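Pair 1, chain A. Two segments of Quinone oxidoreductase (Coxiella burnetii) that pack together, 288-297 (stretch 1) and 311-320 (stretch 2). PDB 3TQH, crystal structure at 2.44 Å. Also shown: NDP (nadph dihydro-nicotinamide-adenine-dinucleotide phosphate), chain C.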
# COMPACT_ATOMS: atom_id res chain seq x y z
N ARG A 288 4.48 -8.83 10.96
CA ARG A 288 3.08 -9.26 10.87
C ARG A 288 2.36 -8.44 9.83
O ARG A 288 2.45 -7.21 9.84
CB ARG A 288 2.36 -9.07 12.20
CG ARG A 288 0.95 -9.62 12.16
CD ARG A 288 0.06 -9.09 13.26
NE ARG A 288 -1.33 -9.48 13.02
CZ ARG A 288 -1.81 -10.71 13.16
NH1 ARG A 288 -1.03 -11.71 13.56
NH2 ARG A 288 -3.09 -10.95 12.91
N ILE A 289 1.64 -9.12 8.93
CA ILE A 289 0.68 -8.49 8.05
C ILE A 289 -0.70 -8.72 8.64
O ILE A 289 -1.19 -9.85 8.67
CB ILE A 289 0.70 -9.06 6.62
CG1 ILE A 289 2.13 -9.15 6.09
CG2 ILE A 289 -0.14 -8.18 5.70
CD1 ILE A 289 2.21 -9.57 4.65
N GLU A 290 -1.31 -7.65 9.13
CA GLU A 290 -2.64 -7.69 9.70
C GLU A 290 -3.66 -7.64 8.58
O GLU A 290 -3.82 -6.62 7.92
CB GLU A 290 -2.84 -6.50 10.65
CG GLU A 290 -4.24 -6.34 11.21
CD GLU A 290 -4.67 -7.51 12.08
OE1 GLU A 290 -3.79 -8.18 12.66
OE2 GLU A 290 -5.89 -7.75 12.18
N ILE A 291 -4.34 -8.76 8.37
CA ILE A 291 -5.47 -8.82 7.46
C ILE A 291 -6.75 -8.76 8.30
O ILE A 291 -7.11 -9.74 8.96
CB ILE A 291 -5.42 -10.10 6.62
CG1 ILE A 291 -4.12 -10.14 5.79
CG2 ILE A 291 -6.64 -10.19 5.70
CD1 ILE A 291 -3.80 -11.50 5.21
N SER A 292 -7.41 -7.61 8.30
CA SER A 292 -8.58 -7.42 9.17
C SER A 292 -9.87 -8.01 8.58
O SER A 292 -10.74 -8.45 9.32
CB SER A 292 -8.76 -5.94 9.52
OG SER A 292 -8.93 -5.14 8.37
N ARG A 293 -9.99 -8.02 7.26
CA ARG A 293 -11.12 -8.71 6.64
C ARG A 293 -10.81 -9.29 5.25
O ARG A 293 -10.07 -8.70 4.47
CB ARG A 293 -12.36 -7.81 6.58
CG ARG A 293 -13.53 -8.53 5.96
CD ARG A 293 -14.89 -7.99 6.30
NE ARG A 293 -15.86 -8.63 5.41
CZ ARG A 293 -16.33 -9.87 5.56
NH1 ARG A 293 -16.00 -10.62 6.61
NH2 ARG A 293 -17.18 -10.35 4.65
N ILE A 294 -11.39 -10.45 4.98
CA ILE A 294 -11.24 -11.17 3.73
C ILE A 294 -12.56 -11.12 2.98
O ILE A 294 -13.59 -11.54 3.53
CB ILE A 294 -10.89 -12.66 3.98
CG1 ILE A 294 -9.64 -12.78 4.86
CG2 ILE A 294 -10.70 -13.39 2.65
CD1 ILE A 294 -9.34 -14.20 5.32
N PHE A 295 -12.53 -10.65 1.74
CA PHE A 295 -13.74 -10.50 0.91
C PHE A 295 -13.71 -11.41 -0.32
O PHE A 295 -12.64 -11.76 -0.82
CB PHE A 295 -13.85 -9.06 0.38
CG PHE A 295 -14.16 -8.05 1.43
CD1 PHE A 295 -15.48 -7.76 1.77
CD2 PHE A 295 -13.15 -7.34 2.05
CE1 PHE A 295 -15.78 -6.81 2.73
CE2 PHE A 295 -13.44 -6.38 3.01
CZ PHE A 295 -14.75 -6.12 3.35
N GLN A 296 -14.89 -11.76 -0.83
CA GLN A 296 -15.01 -12.25 -2.21
C GLN A 296 -15.11 -11.04 -3.16
O GLN A 296 -15.52 -9.95 -2.74
CB GLN A 296 -16.24 -13.12 -2.38
CG GLN A 296 -16.38 -14.25 -1.39
CD GLN A 296 -17.58 -15.12 -1.70
OE1 GLN A 296 -17.66 -15.70 -2.79
NE2 GLN A 296 -18.52 -15.21 -0.77
N LEU A 297 -14.76 -11.23 -4.43
CA LEU A 297 -14.92 -10.17 -5.45
C LEU A 297 -16.37 -9.70 -5.52
O LEU A 297 -16.65 -8.52 -5.76
CB LEU A 297 -14.47 -10.65 -6.84
CG LEU A 297 -12.97 -10.81 -7.05
CD1 LEU A 297 -12.69 -11.44 -8.40
CD2 LEU A 297 -12.27 -9.47 -6.94
N HIS A 311 -10.64 4.22 8.00
CA HIS A 311 -10.42 3.65 9.33
C HIS A 311 -10.17 2.13 9.32
O HIS A 311 -10.36 1.44 10.33
CB HIS A 311 -11.56 4.06 10.26
CG HIS A 311 -11.54 5.52 10.58
ND1 HIS A 311 -12.50 6.40 10.14
CD2 HIS A 311 -10.63 6.27 11.24
CE1 HIS A 311 -12.20 7.62 10.54
NE2 HIS A 311 -11.07 7.57 11.22
N VAL A 312 -9.70 1.61 8.20
CA VAL A 312 -9.32 0.21 8.13
C VAL A 312 -8.04 -0.01 8.94
O VAL A 312 -7.06 0.73 8.79
CB VAL A 312 -9.09 -0.26 6.68
CG1 VAL A 312 -8.52 -1.66 6.66
CG2 VAL A 312 -10.38 -0.21 5.91
N ARG A 313 -8.07 -1.00 9.82
CA ARG A 313 -6.88 -1.45 10.53
C ARG A 313 -6.24 -2.50 9.65
O ARG A 313 -6.91 -3.43 9.20
CB ARG A 313 -7.26 -2.06 11.89
CG ARG A 313 -6.07 -2.51 12.71
CD ARG A 313 -6.46 -3.51 13.80
NE ARG A 313 -7.14 -2.86 14.91
CZ ARG A 313 -7.24 -3.37 16.14
NH1 ARG A 313 -6.71 -4.56 16.42
NH2 ARG A 313 -7.87 -2.70 17.09
N GLY A 314 -4.95 -2.34 9.36
CA GLY A 314 -4.23 -3.28 8.49
C GLY A 314 -4.73 -3.32 7.06
O GLY A 314 -4.92 -2.28 6.43
N LYS A 315 -4.96 -4.53 6.55
CA LYS A 315 -5.26 -4.73 5.13
C LYS A 315 -6.59 -5.43 4.91
O LYS A 315 -6.98 -6.31 5.68
CB LYS A 315 -4.16 -5.58 4.48
CG LYS A 315 -2.80 -4.91 4.35
CD LYS A 315 -2.81 -3.69 3.42
CE LYS A 315 -3.15 -4.05 1.98
NZ LYS A 315 -3.00 -2.87 1.07
N LEU A 316 -7.29 -5.00 3.85
CA LEU A 316 -8.43 -5.73 3.32
C LEU A 316 -7.91 -6.51 2.12
O LEU A 316 -7.03 -6.03 1.40
CB LEU A 316 -9.54 -4.78 2.87
CG LEU A 316 -10.09 -3.77 3.89
CD1 LEU A 316 -11.17 -2.93 3.24
CD2 LEU A 316 -10.61 -4.47 5.14
N VAL A 317 -8.45 -7.71 1.91
CA VAL A 317 -7.99 -8.55 0.80
C VAL A 317 -9.12 -9.35 0.17
O VAL A 317 -10.04 -9.81 0.86
CB VAL A 317 -6.84 -9.49 1.26
CG1 VAL A 317 -7.34 -10.49 2.30
CG2 VAL A 317 -6.22 -10.21 0.07
N PHE A 318 -9.05 -9.50 -1.15
CA PHE A 318 -9.94 -10.39 -1.87
C PHE A 318 -9.31 -11.78 -1.93
O PHE A 318 -8.15 -11.93 -2.32
CB PHE A 318 -10.18 -9.90 -3.31
CG PHE A 318 -11.05 -8.69 -3.41
CD1 PHE A 318 -12.36 -8.71 -2.92
CD2 PHE A 318 -10.59 -7.53 -4.03
CE1 PHE A 318 -13.17 -7.59 -3.03
CE2 PHE A 318 -11.40 -6.40 -4.14
CZ PHE A 318 -12.69 -6.43 -3.64
N LYS A 319 -10.08 -12.78 -1.52
CA LYS A 319 -9.73 -14.17 -1.78
C LYS A 319 -10.41 -14.55 -3.08
O LYS A 319 -11.64 -14.67 -3.13
CB LYS A 319 -10.19 -15.06 -0.63
CG LYS A 319 -10.09 -16.56 -0.92
CD LYS A 319 -10.61 -17.39 0.26
CE LYS A 319 -9.52 -18.26 0.85
NZ LYS A 319 -8.99 -19.24 -0.15
N VAL A 320 -9.62 -14.73 -4.14
CA VAL A 320 -10.16 -15.05 -5.46
C VAL A 320 -10.28 -16.57 -5.60
O VAL A 320 -11.24 -17.07 -6.18
CB VAL A 320 -9.30 -14.43 -6.57
CG1 VAL A 320 -9.88 -14.75 -7.94
CG2 VAL A 320 -9.21 -12.93 -6.38
PA NDP C . -5.28 3.13 5.01
O1A NDP C . -6.65 3.32 4.50
O2A NDP C . -4.97 1.70 5.19
O5B NDP C . -5.10 3.88 6.41
C5B NDP C . -6.16 3.84 7.36
C4B NDP C . -5.67 4.36 8.70
O4B NDP C . -5.61 5.77 8.67
C3B NDP C . -6.57 4.00 9.87
O3B NDP C . -5.95 3.01 10.67
C2B NDP C . -6.78 5.30 10.64
O2B NDP C . -6.50 5.18 12.02
C1B NDP C . -5.78 6.24 9.98
N9A NDP C . -6.21 7.65 9.93
C8A NDP C . -7.29 8.16 9.24
N7A NDP C . -7.32 9.50 9.43
C5A NDP C . -6.28 9.85 10.21
C6A NDP C . -5.86 11.08 10.70
N6A NDP C . -6.54 12.17 10.40
N1A NDP C . -4.75 11.15 11.51
C2A NDP C . -4.05 9.99 11.81
N3A NDP C . -4.46 8.76 11.32
C4A NDP C . -5.56 8.70 10.53
O3 NDP C . -4.21 3.85 4.04
PN NDP C . -2.76 3.29 3.62
O1N NDP C . -2.93 2.18 2.66
O2N NDP C . -1.88 3.10 4.78
O5D NDP C . -2.22 4.56 2.80
C5D NDP C . -2.18 5.85 3.37
C4D NDP C . -2.03 6.90 2.27
O4D NDP C . -0.83 6.70 1.56
C3D NDP C . -3.18 6.82 1.27
O3D NDP C . -3.65 8.12 0.99
C2D NDP C . -2.56 6.17 0.05
O2D NDP C . -3.19 6.56 -1.16
C1D NDP C . -1.10 6.61 0.16
N1N NDP C . -0.11 5.72 -0.49
C2N NDP C . 0.80 6.29 -1.34
C3N NDP C . 1.73 5.54 -2.05
C7N NDP C . 2.73 6.18 -2.97
O7N NDP C . 3.63 5.35 -3.67
N7N NDP C . 2.73 7.50 -3.12
C4N NDP C . 1.72 4.04 -1.86
C5N NDP C . 0.71 3.48 -0.92
C6N NDP C . -0.16 4.36 -0.27
P2B NDP C . -7.68 5.23 13.11
O1X NDP C . -7.11 4.78 14.43
O2X NDP C . -8.80 4.29 12.71
O3X NDP C . -8.24 6.62 13.27
O HOH W 1 -13.95 -13.98 -4.68

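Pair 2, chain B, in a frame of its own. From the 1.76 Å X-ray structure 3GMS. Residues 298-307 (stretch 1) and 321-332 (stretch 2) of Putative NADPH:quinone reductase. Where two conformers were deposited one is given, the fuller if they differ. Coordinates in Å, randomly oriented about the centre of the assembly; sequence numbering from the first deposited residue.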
# COMPACT_ATOMS: atom_id res chain seq x y z
N PHE B 298 7.05 -7.15 7.53
CA PHE B 298 6.06 -7.18 6.45
C PHE B 298 5.49 -8.57 6.33
O PHE B 298 5.86 -9.45 7.13
CB PHE B 298 6.62 -6.63 5.12
CG PHE B 298 7.14 -5.21 5.21
CD1 PHE B 298 6.55 -4.28 6.07
CD2 PHE B 298 8.21 -4.81 4.41
CE1 PHE B 298 7.05 -2.96 6.17
CE2 PHE B 298 8.68 -3.50 4.47
CZ PHE B 298 8.09 -2.56 5.36
N MET B 299 4.60 -8.77 5.36
CA MET B 299 3.95 -10.07 5.18
C MET B 299 4.92 -11.15 4.70
O MET B 299 5.85 -10.90 3.97
CB MET B 299 2.76 -9.95 4.22
CG MET B 299 1.78 -8.85 4.55
SD MET B 299 0.66 -9.24 5.92
CE MET B 299 0.21 -10.93 5.52
N LYS B 300 4.69 -12.38 5.13
CA LYS B 300 5.51 -13.49 4.65
C LYS B 300 5.19 -13.75 3.16
O LYS B 300 4.17 -13.30 2.62
CB LYS B 300 5.24 -14.74 5.51
CG LYS B 300 3.76 -14.98 5.68
CD LYS B 300 3.46 -15.93 6.83
CE LYS B 300 2.08 -16.54 6.66
NZ LYS B 300 1.87 -17.52 7.74
N VAL B 301 6.08 -14.45 2.46
CA VAL B 301 5.82 -14.79 1.09
C VAL B 301 4.78 -15.91 0.95
O VAL B 301 5.00 -17.02 1.47
CB VAL B 301 7.13 -15.24 0.38
CG1 VAL B 301 6.89 -15.47 -1.08
CG2 VAL B 301 8.21 -14.14 0.55
N HIS B 302 3.70 -15.64 0.21
CA HIS B 302 2.72 -16.68 -0.19
C HIS B 302 3.25 -17.58 -1.31
O HIS B 302 3.28 -18.80 -1.18
CB HIS B 302 1.39 -16.02 -0.63
CG HIS B 302 0.32 -17.00 -1.04
ND1 HIS B 302 0.26 -17.57 -2.30
CD2 HIS B 302 -0.76 -17.49 -0.37
CE1 HIS B 302 -0.79 -18.37 -2.38
NE2 HIS B 302 -1.42 -18.34 -1.22
N SER B 303 3.66 -16.98 -2.42
CA SER B 303 4.11 -17.73 -3.58
C SER B 303 4.80 -16.77 -4.52
O SER B 303 4.66 -15.54 -4.35
CB SER B 303 2.94 -18.47 -4.29
OG SER B 303 1.84 -17.62 -4.62
N THR B 304 5.54 -17.33 -5.47
CA THR B 304 6.38 -16.58 -6.41
C THR B 304 6.19 -17.09 -7.85
O THR B 304 6.07 -18.33 -8.09
CB THR B 304 7.87 -16.67 -6.01
OG1 THR B 304 8.30 -18.06 -5.96
CG2 THR B 304 8.10 -16.01 -4.65
N TYR B 305 6.18 -16.15 -8.81
CA TYR B 305 5.91 -16.48 -10.21
C TYR B 305 6.83 -15.65 -11.05
O TYR B 305 7.10 -14.47 -10.72
CB TYR B 305 4.47 -16.10 -10.58
CG TYR B 305 3.46 -17.00 -9.91
CD1 TYR B 305 3.00 -18.13 -10.58
CD2 TYR B 305 2.97 -16.73 -8.62
CE1 TYR B 305 2.08 -18.97 -10.00
CE2 TYR B 305 2.04 -17.60 -8.01
CZ TYR B 305 1.60 -18.71 -8.75
OH TYR B 305 0.68 -19.61 -8.24
N GLU B 306 7.28 -16.23 -12.14
CA GLU B 306 8.02 -15.46 -13.12
C GLU B 306 7.08 -14.49 -13.82
O GLU B 306 5.88 -14.76 -14.00
CB GLU B 306 8.70 -16.40 -14.11
CG GLU B 306 9.66 -17.35 -13.41
CD GLU B 306 10.97 -16.67 -13.09
OE1 GLU B 306 11.36 -15.76 -13.86
OE2 GLU B 306 11.60 -17.06 -12.10
N LEU B 307 7.64 -13.36 -14.24
CA LEU B 307 6.88 -12.34 -14.96
C LEU B 307 5.93 -12.93 -16.05
O LEU B 307 4.76 -12.56 -16.09
CB LEU B 307 7.85 -11.28 -15.49
CG LEU B 307 7.36 -9.88 -15.82
CD1 LEU B 307 6.74 -9.17 -14.62
CD2 LEU B 307 8.54 -9.12 -16.41
N GLU B 321 -10.45 -18.23 -1.94
CA GLU B 321 -9.81 -19.21 -1.06
C GLU B 321 -8.37 -18.84 -0.71
O GLU B 321 -7.75 -19.52 0.11
CB GLU B 321 -9.83 -20.61 -1.71
CG GLU B 321 -11.01 -21.50 -1.29
CD GLU B 321 -12.36 -20.79 -1.38
OE1 GLU B 321 -12.67 -20.19 -2.44
OE2 GLU B 321 -13.13 -20.84 -0.39
N LYS B 322 -7.85 -17.78 -1.31
CA LYS B 322 -6.44 -17.43 -1.13
C LYS B 322 -6.02 -17.45 0.34
O LYS B 322 -6.69 -16.86 1.18
CB LYS B 322 -6.16 -16.04 -1.71
CG LYS B 322 -4.68 -15.67 -1.66
CD LYS B 322 -4.45 -14.23 -2.04
CE LYS B 322 -3.02 -13.83 -1.70
NZ LYS B 322 -2.82 -13.85 -0.24
N THR B 323 -4.92 -18.14 0.64
CA THR B 323 -4.35 -18.14 2.00
C THR B 323 -3.46 -16.90 2.28
O THR B 323 -3.38 -15.98 1.45
CB THR B 323 -3.63 -19.46 2.32
OG1 THR B 323 -2.70 -19.76 1.27
CG2 THR B 323 -4.64 -20.60 2.44
N LYS B 324 -2.82 -16.86 3.45
CA LYS B 324 -2.19 -15.61 3.91
C LYS B 324 -0.87 -15.36 3.19
O LYS B 324 -0.18 -16.32 2.80
CB LYS B 324 -1.98 -15.60 5.44
N GLY B 325 -0.52 -14.09 3.02
CA GLY B 325 0.77 -13.72 2.47
C GLY B 325 0.72 -13.05 1.11
O GLY B 325 -0.30 -13.08 0.42
N LYS B 326 1.86 -12.48 0.73
CA LYS B 326 2.00 -11.74 -0.50
C LYS B 326 2.48 -12.60 -1.70
O LYS B 326 3.38 -13.40 -1.54
CB LYS B 326 3.03 -10.64 -0.22
CG LYS B 326 3.05 -9.55 -1.25
CD LYS B 326 1.76 -8.70 -1.22
CE LYS B 326 1.78 -7.66 -0.14
NZ LYS B 326 0.65 -6.73 -0.33
N VAL B 327 1.85 -12.44 -2.87
CA VAL B 327 2.28 -13.10 -4.07
C VAL B 327 3.25 -12.17 -4.81
O VAL B 327 3.02 -10.97 -4.85
CB VAL B 327 1.08 -13.39 -4.98
CG1 VAL B 327 1.54 -14.10 -6.29
CG2 VAL B 327 0.05 -14.27 -4.21
N PHE B 328 4.33 -12.70 -5.34
CA PHE B 328 5.32 -11.86 -6.05
C PHE B 328 5.60 -12.32 -7.45
O PHE B 328 5.53 -13.53 -7.75
CB PHE B 328 6.66 -11.88 -5.29
CG PHE B 328 6.59 -11.32 -3.90
CD1 PHE B 328 6.95 -9.98 -3.65
CD2 PHE B 328 6.22 -12.12 -2.81
CE1 PHE B 328 6.90 -9.47 -2.36
CE2 PHE B 328 6.13 -11.59 -1.50
CZ PHE B 328 6.49 -10.27 -1.28
N LEU B 329 6.03 -11.34 -8.27
CA LEU B 329 6.53 -11.58 -9.62
C LEU B 329 8.01 -11.43 -9.60
O LEU B 329 8.52 -10.37 -9.21
CB LEU B 329 5.95 -10.55 -10.60
CG LEU B 329 4.44 -10.67 -10.86
CD1 LEU B 329 3.86 -9.43 -11.54
CD2 LEU B 329 4.00 -12.01 -11.58
N THR B 330 8.73 -12.50 -9.96
CA THR B 330 10.16 -12.47 -9.71
C THR B 330 10.89 -12.59 -11.05
O THR B 330 10.32 -13.10 -12.03
CB THR B 330 10.62 -13.59 -8.73
OG1 THR B 330 10.37 -14.87 -9.33
CG2 THR B 330 9.92 -13.50 -7.36
N SER B 331 12.13 -12.12 -11.09
CA SER B 331 12.89 -12.11 -12.35
C SER B 331 14.35 -12.43 -12.13
O SER B 331 15.21 -11.77 -12.69
CB SER B 331 12.77 -10.74 -13.03
OG SER B 331 11.49 -10.54 -13.60
N TYR B 332 14.65 -13.44 -11.33
CA TYR B 332 16.03 -13.72 -10.98
C TYR B 332 16.83 -14.36 -12.13
O TYR B 332 16.21 -15.08 -12.91
CB TYR B 332 16.07 -14.61 -9.74
CG TYR B 332 15.70 -13.88 -8.46
CD1 TYR B 332 14.50 -14.13 -7.81
CD2 TYR B 332 16.58 -12.94 -7.89
CE1 TYR B 332 14.16 -13.46 -6.61
CE2 TYR B 332 16.26 -12.28 -6.70
CZ TYR B 332 15.05 -12.55 -6.06
OH TYR B 332 14.77 -11.89 -4.89
O HOH W 2 12.66 -15.66 -10.40

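What backbone geometry do the two pairs share? In each, two short parallel strands lie side by side, their directions 23° apart in pair 1 and 27° in pair 2, and 14 central residues superpose with an RMSD of 0.6 Å. The hydrogen bonds follow the same ladder. In pair 1, Lys A315 N donates to Glu A290 O (2.7 Å), Ser A292 N to Lys A315 O (3.0 Å) and, at the far end, Lys A319 N to Phe A295 O (2.8 Å). The matching rungs of pair 2 begin with Lys B326 N to Lys B300 O (3.1 Å) and end with Thr B330 N to Tyr B305 O (2.7 Å). In pair 1 the register slips by one between Ile A291 and Arg A293, a beta bulge that leaves Ser A292 as the extra residue.

Why is glycine found just before the second strand in both? Gly A314 and Gly B325 match, and at each a CB would point toward the opposite stretch. In pair 1 it would lie 2.3 Å from Glu A290 O, a clash, and the positive phi itself favours glycine. In pair 2 the CB would be tight against Lys B300 O, at 3.0 Å, and the backbone angles would also jam it against the carbonyl O of the residue before, which alone calls for glycine.

How do Ser A292 and His B302 use the same place? Both point toward the second stretch, but they reach different distances. The short serine donates from its OG to Arg A313 O at 2.8 Å, binding the backbone directly. More of the histidine is covered by the second stretch (113 Å² against 50 Å² for the serine), and it extends to Thr B323, where NE2 forms a weak hydrogen bond with OG1 at 3.1 Å. Its other ring nitrogen, ND1, is hydrogen-bonded to Ser B303 OG at 2.8 Å, so the ring is held at both nitrogens.

How is the apolar packing redistributed? On the face carrying Phe A295 and Phe A318, the matching residues are Tyr B305 and Leu B329. Phe A295 CB meets Phe A318 CD1 at 3.6 Å, and Leu A297 CD2 sits over the face of the Phe A318 ring, 3.9 Å from its centroid. Pair 2 replaces this CH-pi contact with an aliphatic one, Leu B307 CD1 to Leu B329 CD1 at 4.2 Å. The aromatic of the second stretch changes faces: Val A317 CG1 packs on Ile A291 CG2 at 3.5 Å, whereas Phe B328 CD2 touches Val B301 CG1 at 3.8 Å, a larger ring against a smaller aliphatic partner.

What closes the far end of each ladder? A water does so in pair 1, a direct but weak hydrogen bond in pair 2. Water 1 accepts from Leu A297 N and donates to Lys A319 O, each at 2.9 Å, bridging the backbones. In pair 2 Leu B307 N bonds Thr B330 O at 3.5 Å; separately, water 2 joins the side chains of Glu B306 and Thr B330.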